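Local coordinates for 3-oxoacyl-(acyl-carrier protein) synthase II (Thermus thermophilus, PDB 1J3N), which probably catalyses the condensation of malonyl-ACP with a growing acyl-ACP chain, the carbon-adding step of fatty acid elongation, at residues 220-225 with 368-373; 311-316 with 373-378. All blocks are in the same frame, centred on the assembly; numbering follows the deposited sequence.

Contact 1 (220-225 with 368-373); sequences FTLSRD and DPDPEL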
ATOM      1  N   PHE A 220      23.398  17.845   1.305  1.00 26.75           N
ATOM      2  CA  PHE A 220      23.710  19.093   1.984  1.00 27.59           C
ATOM      3  C   PHE A 220      24.977  19.777   1.480  1.00 29.24           C
ATOM      4  O   PHE A 220      25.358  20.823   1.997  1.00 30.59           O
ATOM      5  CB  PHE A 220      23.792  18.863   3.497  1.00 28.31           C
ATOM      6  CG  PHE A 220      22.605  18.117   4.056  1.00 25.90           C
ATOM      7  CD1 PHE A 220      21.309  18.591   3.856  1.00 27.37           C
ATOM      8  CD2 PHE A 220      22.777  16.914   4.735  1.00 25.63           C
ATOM      9  CE1 PHE A 220      20.202  17.875   4.318  1.00 24.65           C
ATOM     10  CE2 PHE A 220      21.673  16.189   5.203  1.00 24.84           C
ATOM     11  CZ  PHE A 220      20.388  16.671   4.992  1.00 24.53           C
ATOM     12  N   THR A 221      25.635  19.202   0.473  1.00 29.97           N
ATOM     13  CA  THR A 221      26.834  19.832  -0.065  1.00 31.74           C
ATOM     14  C   THR A 221      26.433  20.773  -1.197  1.00 30.71           C
ATOM     15  O   THR A 221      25.365  20.627  -1.795  1.00 31.69           O
ATOM     16  CB  THR A 221      27.841  18.819  -0.634  1.00 32.36           C
ATOM     17  OG1 THR A 221      27.242  18.124  -1.733  1.00 33.80           O
ATOM     18  CG2 THR A 221      28.286  17.837   0.440  1.00 34.51           C
ATOM     19  N   LEU A 222      27.297  21.738  -1.488  1.00 30.45           N
ATOM     20  CA  LEU A 222      27.041  22.709  -2.544  1.00 28.46           C
ATOM     21  C   LEU A 222      27.020  22.070  -3.930  1.00 26.67           C
ATOM     22  O   LEU A 222      26.387  22.590  -4.843  1.00 24.42           O
ATOM     23  CB  LEU A 222      28.109  23.801  -2.500  1.00 31.59           C
ATOM     24  CG  LEU A 222      28.056  24.768  -1.313  1.00 30.06           C
ATOM     25  CD1 LEU A 222      29.420  25.420  -1.106  1.00 30.75           C
ATOM     26  CD2 LEU A 222      26.979  25.819  -1.567  1.00 31.08           C
ATOM     27  N   SER A 223      27.706  20.939  -4.081  1.00 26.85           N
ATOM     28  CA  SER A 223      27.777  20.248  -5.368  1.00 27.01           C
ATOM     29  C   SER A 223      26.796  19.087  -5.549  1.00 27.47           C
ATOM     30  O   SER A 223      26.925  18.309  -6.500  1.00 28.56           O
ATOM     31  CB  SER A 223      29.205  19.747  -5.606  1.00 26.87           C
ATOM     32  OG  SER A 223      29.657  18.951  -4.521  1.00 26.06           O
ATOM     33  N   ARG A 224      25.816  18.974  -4.655  1.00 27.49           N
ATOM     34  CA  ARG A 224      24.820  17.898  -4.734  1.00 27.91           C
ATOM     35  C   ARG A 224      24.013  17.990  -6.038  1.00 28.08           C
ATOM     36  O   ARG A 224      23.480  19.048  -6.365  1.00 27.97           O
ATOM     37  CB  ARG A 224      23.895  17.957  -3.515  1.00 24.06           C
ATOM     38  CG  ARG A 224      23.120  19.263  -3.336  1.00 26.36           C
ATOM     39  CD  ARG A 224      22.364  19.245  -2.005  1.00 22.24           C
ATOM     40  NE  ARG A 224      21.367  20.302  -1.853  1.00 25.57           N
ATOM     41  CZ  ARG A 224      21.601  21.511  -1.341  1.00 29.33           C
ATOM     42  NH1 ARG A 224      22.816  21.840  -0.924  1.00 28.90           N
ATOM     43  NH2 ARG A 224      20.610  22.390  -1.226  1.00 26.87           N
ATOM     44  N   ASP A 225      23.914  16.882  -6.774  1.00 28.41           N
ATOM     45  CA  ASP A 225      23.214  16.888  -8.061  1.00 28.26           C
ATOM     46  C   ASP A 225      22.242  15.735  -8.331  1.00 27.51           C
ATOM     47  O   ASP A 225      22.182  15.236  -9.457  1.00 27.08           O
ATOM     48  CB  ASP A 225      24.246  16.915  -9.190  1.00 30.20           C
ATOM     49  CG  ASP A 225      24.927  15.563  -9.393  1.00 33.44           C
ATOM     50  OD1 ASP A 225      25.442  14.994  -8.403  1.00 34.91           O
ATOM     51  OD2 ASP A 225      24.948  15.068 -10.542  1.00 29.70           O
ATOM     52  N   ASP A 368      32.154  19.868   0.788  1.00 39.99           N
ATOM     53  CA  ASP A 368      31.795  21.259   0.519  1.00 40.45           C
ATOM     54  C   ASP A 368      30.414  21.558   1.086  1.00 39.72           C
ATOM     55  O   ASP A 368      29.453  21.734   0.338  1.00 40.33           O
ATOM     56  CB  ASP A 368      31.784  21.507  -0.990  1.00 40.28           C
ATOM     57  CG  ASP A 368      30.786  20.619  -1.716  1.00 40.97           C
ATOM     58  OD1 ASP A 368      30.831  19.384  -1.524  1.00 39.75           O
ATOM     59  OD2 ASP A 368      29.953  21.154  -2.478  1.00 43.19           O
ATOM     60  N   PRO A 369      30.297  21.621   2.419  1.00 39.14           N
ATOM     61  CA  PRO A 369      28.996  21.902   3.033  1.00 38.34           C
ATOM     62  C   PRO A 369      28.386  23.215   2.563  1.00 38.15           C
ATOM     63  O   PRO A 369      29.101  24.193   2.335  1.00 37.30           O
ATOM     64  CB  PRO A 369      29.310  21.898   4.530  1.00 39.33           C
ATOM     65  CG  PRO A 369      30.758  22.328   4.577  1.00 38.65           C
ATOM     66  CD  PRO A 369      31.354  21.533   3.441  1.00 39.52           C
ATOM     67  N   ASP A 370      27.065  23.218   2.406  1.00 36.87           N
ATOM     68  CA  ASP A 370      26.326  24.397   1.970  1.00 38.41           C
ATOM     69  C   ASP A 370      26.061  25.292   3.181  1.00 38.03           C
ATOM     70  O   ASP A 370      25.393  24.883   4.127  1.00 36.77           O
ATOM     71  CB  ASP A 370      24.988  23.984   1.347  1.00 39.05           C
ATOM     72  CG  ASP A 370      24.322  25.118   0.591  1.00 41.21           C
ATOM     73  OD1 ASP A 370      24.241  26.242   1.136  1.00 38.82           O
ATOM     74  OD2 ASP A 370      23.871  24.880  -0.550  1.00 43.38           O
ATOM     75  N   PRO A 371      26.576  26.531   3.157  1.00 38.32           N
ATOM     76  CA  PRO A 371      26.388  27.473   4.268  1.00 38.03           C
ATOM     77  C   PRO A 371      24.943  27.900   4.529  1.00 38.24           C
ATOM     78  O   PRO A 371      24.599  28.280   5.640  1.00 36.56           O
ATOM     79  CB  PRO A 371      27.281  28.648   3.875  1.00 38.81           C
ATOM     80  CG  PRO A 371      27.225  28.618   2.368  1.00 39.60           C
ATOM     81  CD  PRO A 371      27.363  27.145   2.072  1.00 38.18           C
ATOM     82  N   GLU A 372      24.100  27.845   3.504  1.00 40.95           N
ATOM     83  CA  GLU A 372      22.702  28.227   3.664  1.00 43.00           C
ATOM     84  C   GLU A 372      21.970  27.263   4.603  1.00 43.25           C
ATOM     85  O   GLU A 372      20.939  27.609   5.183  1.00 42.38           O
ATOM     86  CB  GLU A 372      22.004  28.247   2.302  1.00 45.87           C
ATOM     87  CG  GLU A 372      20.509  28.516   2.385  1.00 49.15           C
ATOM     88  CD  GLU A 372      19.805  28.308   1.059  1.00 52.06           C
ATOM     89  OE1 GLU A 372      19.779  29.244   0.229  1.00 52.21           O
ATOM     90  OE2 GLU A 372      19.285  27.194   0.846  1.00 53.11           O
ATOM     91  N   LEU A 373      22.510  26.055   4.746  1.00 43.34           N
ATOM     92  CA  LEU A 373      21.924  25.026   5.608  1.00 43.47           C
ATOM     93  C   LEU A 373      22.810  24.864   6.847  1.00 43.35           C
ATOM     94  O   LEU A 373      23.592  23.919   6.942  1.00 44.11           O
ATOM     95  CB  LEU A 373      21.851  23.699   4.844  1.00 42.89           C
ATOM     96  CG  LEU A 373      21.314  23.772   3.408  1.00 41.86           C
ATOM     97  CD1 LEU A 373      21.475  22.423   2.727  1.00 41.50           C
ATOM     98  CD2 LEU A 373      19.854  24.195   3.428  1.00 42.87           C
TER
HETATM   99  O   HOH W   1      20.780  25.126  -0.311  1.00 32.14           O
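R224 and D370 meet with their side chains at about a right angle, R224 NH1 making a salt bridge of 3.2 Å to D370 OD2. The guanidinium and carboxylate planes stand 50° apart, and OD2 is met on its anti side, somewhat out of the carboxylate plane. R224 CG lies between its own N and carbonyl carbon (chi1 59°), and the chain, extended from there to NE, carries the guanidinium back past T221 O to D370. NH1 also donates to T221 O at 3.0 Å, from above the carbonyl plane, bracing the type I turn 221-224; NE and NH2 bond to the carbonyls of T305 and P306, and a water links NH2 to D370 OD2 and E372 OE2. An alanine in place of R224 would probably leave D370 OD2 without its cationic mate, both carbonyls without this donor and the turn more mobile. D370 suits its place because OD1 accepts from E372 N at 2.9 Å in an Asx turn that helps fix the carboxylate's rotation.

At the far end D368 OD2 accepts from S223 OG at 3.0 Å, on its syn side but out of plane, and weakly from S223 N, while OD1 is salt-bridged to R218. Between these polar ends the backbones form a single bridge, with L222 N bonded to D368 O at 2.8 Å and D370 N to F220 O at 3.0 Å. L222 crosses D370 at about a right angle, CD2 beside its carboxylate and next to P371 CD. On the buried side L373 CD1 lies at the F220 ring edge, 4.0 Å from F220 CD1. Helix 306-324 backs this side, so the loops after helix 213-216 and before strand 382-383 join over it.

Contact 2 (311-316 with 373-378); sequences AEVLAI and LDLDFV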
ATOM      1  N   ALA A 311      14.550  22.001   1.422  1.00 23.99           N
ATOM      2  CA  ALA A 311      13.187  21.993   1.945  1.00 24.65           C
ATOM      3  C   ALA A 311      13.156  21.334   3.313  1.00 24.14           C
ATOM      4  O   ALA A 311      12.405  21.754   4.199  1.00 23.67           O
ATOM      5  CB  ALA A 311      12.264  21.253   0.985  1.00 23.30           C
ATOM      6  N   GLU A 312      13.970  20.291   3.476  1.00 24.97           N
ATOM      7  CA  GLU A 312      14.048  19.569   4.743  1.00 25.09           C
ATOM      8  C   GLU A 312      14.650  20.453   5.834  1.00 26.20           C
ATOM      9  O   GLU A 312      14.070  20.608   6.904  1.00 28.19           O
ATOM     10  CB  GLU A 312      14.873  18.279   4.571  1.00 24.13           C
ATOM     11  CG  GLU A 312      15.079  17.484   5.861  1.00 25.91           C
ATOM     12  CD  GLU A 312      15.285  15.984   5.633  1.00 25.61           C
ATOM     13  OE1 GLU A 312      15.900  15.600   4.612  1.00 27.46           O
ATOM     14  OE2 GLU A 312      14.842  15.193   6.490  1.00 25.02           O
ATOM     15  N   VAL A 313      15.812  21.040   5.557  1.00 28.20           N
ATOM     16  CA  VAL A 313      16.469  21.916   6.524  1.00 28.02           C
ATOM     17  C   VAL A 313      15.548  23.072   6.932  1.00 27.95           C
ATOM     18  O   VAL A 313      15.412  23.374   8.114  1.00 30.19           O
ATOM     19  CB  VAL A 313      17.790  22.475   5.947  1.00 27.74           C
ATOM     20  CG1 VAL A 313      18.394  23.489   6.909  1.00 28.67           C
ATOM     21  CG2 VAL A 313      18.769  21.328   5.695  1.00 26.19           C
ATOM     22  N   LEU A 314      14.911  23.712   5.955  1.00 29.06           N
ATOM     23  CA  LEU A 314      13.997  24.813   6.247  1.00 27.78           C
ATOM     24  C   LEU A 314      12.856  24.325   7.133  1.00 28.53           C
ATOM     25  O   LEU A 314      12.378  25.057   8.000  1.00 27.07           O
ATOM     26  CB  LEU A 314      13.419  25.394   4.955  1.00 26.87           C
ATOM     27  CG  LEU A 314      14.373  26.202   4.066  1.00 27.16           C
ATOM     28  CD1 LEU A 314      13.661  26.604   2.795  1.00 22.08           C
ATOM     29  CD2 LEU A 314      14.866  27.433   4.818  1.00 28.73           C
ATOM     30  N   ALA A 315      12.427  23.084   6.909  1.00 27.05           N
ATOM     31  CA  ALA A 315      11.346  22.488   7.688  1.00 28.24           C
ATOM     32  C   ALA A 315      11.814  22.177   9.109  1.00 29.84           C
ATOM     33  O   ALA A 315      11.042  22.275  10.072  1.00 28.71           O
ATOM     34  CB  ALA A 315      10.857  21.209   7.009  1.00 27.24           C
ATOM     35  N   ILE A 316      13.078  21.785   9.235  1.00 29.89           N
ATOM     36  CA  ILE A 316      13.632  21.473  10.546  1.00 30.32           C
ATOM     37  C   ILE A 316      13.767  22.764  11.348  1.00 31.03           C
ATOM     38  O   ILE A 316      13.328  22.835  12.495  1.00 31.62           O
ATOM     39  CB  ILE A 316      15.006  20.771  10.418  1.00 30.10           C
ATOM     40  CG1 ILE A 316      14.793  19.304  10.025  1.00 28.36           C
ATOM     41  CG2 ILE A 316      15.790  20.879  11.720  1.00 28.94           C
ATOM     42  CD1 ILE A 316      16.068  18.521   9.862  1.00 24.66           C
ATOM     43  N   LEU A 373      22.510  26.055   4.746  1.00 43.34           N
ATOM     44  CA  LEU A 373      21.924  25.026   5.608  1.00 43.47           C
ATOM     45  C   LEU A 373      22.810  24.864   6.847  1.00 43.35           C
ATOM     46  O   LEU A 373      23.592  23.919   6.942  1.00 44.11           O
ATOM     47  CB  LEU A 373      21.851  23.699   4.844  1.00 42.89           C
ATOM     48  CG  LEU A 373      21.314  23.772   3.408  1.00 41.86           C
ATOM     49  CD1 LEU A 373      21.475  22.423   2.727  1.00 41.50           C
ATOM     50  CD2 LEU A 373      19.854  24.195   3.428  1.00 42.87           C
ATOM     51  N   ASP A 374      22.674  25.781   7.798  1.00 42.45           N
ATOM     52  CA  ASP A 374      23.497  25.762   9.006  1.00 42.37           C
ATOM     53  C   ASP A 374      23.072  24.799  10.110  1.00 40.82           C
ATOM     54  O   ASP A 374      22.704  25.218  11.210  1.00 41.11           O
ATOM     55  CB  ASP A 374      23.601  27.179   9.582  1.00 43.77           C
ATOM     56  CG  ASP A 374      22.258  27.726  10.024  1.00 44.36           C
ATOM     57  OD1 ASP A 374      21.325  27.745   9.193  1.00 44.16           O
ATOM     58  OD2 ASP A 374      22.137  28.136  11.200  1.00 45.96           O
ATOM     59  N   LEU A 375      23.128  23.505   9.819  1.00 38.48           N
ATOM     60  CA  LEU A 375      22.779  22.498  10.807  1.00 35.90           C
ATOM     61  C   LEU A 375      23.984  21.589  10.975  1.00 34.75           C
ATOM     62  O   LEU A 375      24.837  21.510  10.092  1.00 33.57           O
ATOM     63  CB  LEU A 375      21.569  21.678  10.353  1.00 35.20           C
ATOM     64  CG  LEU A 375      20.212  22.387  10.305  1.00 36.63           C
ATOM     65  CD1 LEU A 375      19.138  21.400   9.861  1.00 33.73           C
ATOM     66  CD2 LEU A 375      19.875  22.947  11.681  1.00 36.59           C
ATOM     67  N   ASP A 376      24.058  20.912  12.113  1.00 33.38           N
ATOM     68  CA  ASP A 376      25.163  20.002  12.379  1.00 31.63           C
ATOM     69  C   ASP A 376      24.862  18.684  11.662  1.00 30.63           C
ATOM     70  O   ASP A 376      24.049  17.895  12.136  1.00 27.07           O
ATOM     71  CB  ASP A 376      25.290  19.761  13.888  1.00 31.63           C
ATOM     72  CG  ASP A 376      26.500  18.925  14.242  1.00 30.32           C
ATOM     73  OD1 ASP A 376      27.068  18.278  13.339  1.00 30.85           O
ATOM     74  OD2 ASP A 376      26.881  18.904  15.429  1.00 33.81           O
ATOM     75  N   PHE A 377      25.531  18.450  10.532  1.00 31.37           N
ATOM     76  CA  PHE A 377      25.311  17.238   9.745  1.00 31.66           C
ATOM     77  C   PHE A 377      26.215  16.043  10.061  1.00 32.54           C
ATOM     78  O   PHE A 377      26.289  15.087   9.282  1.00 32.04           O
ATOM     79  CB  PHE A 377      25.382  17.579   8.256  1.00 30.67           C
ATOM     80  CG  PHE A 377      24.291  18.508   7.804  1.00 31.82           C
ATOM     81  CD1 PHE A 377      22.949  18.138   7.928  1.00 31.44           C
ATOM     82  CD2 PHE A 377      24.595  19.764   7.285  1.00 30.41           C
ATOM     83  CE1 PHE A 377      21.925  19.007   7.543  1.00 30.12           C
ATOM     84  CE2 PHE A 377      23.579  20.644   6.896  1.00 32.34           C
ATOM     85  CZ  PHE A 377      22.240  20.264   7.026  1.00 31.79           C
ATOM     86  N   VAL A 378      26.898  16.099  11.202  1.00 32.56           N
ATOM     87  CA  VAL A 378      27.762  15.012  11.659  1.00 31.93           C
ATOM     88  C   VAL A 378      28.694  14.425  10.584  1.00 33.73           C
ATOM     89  O   VAL A 378      28.492  13.305  10.103  1.00 31.65           O
ATOM     90  CB  VAL A 378      26.886  13.880  12.264  1.00 31.58           C
ATOM     91  CG1 VAL A 378      27.744  12.880  13.003  1.00 31.66           C
ATOM     92  CG2 VAL A 378      25.839  14.485  13.202  1.00 29.39           C
TER
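I316, which packs against L375, donates its backbone N to E312 O at 2.8 Å, an ordinary bond of the helix that presents I316, one turn after V313, toward 373-378. No hydrogen bond crosses between the segments; the contact is made by apolar side chains, and V313 carries most of it. This valine is well chosen, since its beta-branch spreads two methyls from one short stem. With CG1 anti to the backbone N (chi1 175°), CG1 reaches L375 CD1 at 3.7 Å, the two side chains lying alongside and running opposite ways. CG2 instead comes to the edge of the F377 ring, 3.9 Å from its CZ, valine and phenylalanine crossing at about a right angle. In the angle between the methyls, L373 CD2 nestles 3.7 Å from V313 CB.

One turn on, I316 CG2 meets L375 CD1 at 3.9 Å, so this single leucine methyl touches side chains of two successive turns. Leucine suits position 375 through its length, which carries CD1 in between V313 and I316. L375 also presents its carbonyl carbon to one face of the F377 ring, offset toward the rim.

The loop's aspartates look elsewhere: D374 is salt-bridged to K317, and D376 to R382, while D376 OD1 accepts from V378 N at 3.1 Å in an Asx turn. Helix 306-324 joins the parallel, paired strands 297-299 and 328-330, a beta-alpha-beta crossover consistent with the C-terminal half of the thiolase fold, and the loop 373-378 packs against it.

Contacts 1 and 2 lie with centres 11 Å apart on the same side of the chain's centre, and they share L373, where the loop 368-378 passes from one to the other. Along the chain the order is 220-225, 311-316, 368-373 and 373-378, so the segments of the two contacts alternate. They also touch directly: the rings of F220 and F377 stack, with F220 CD2 and F377 CD1 3.4 Å apart, and V313 of helix 306-324 packs on F220. Thus a loop of the N-terminal beta-ketoacyl synthase domain, a helix of the C-terminal one and the late loop come together in one cluster. No second chain of the assembly touches these segments, so this joining is internal to the subunit.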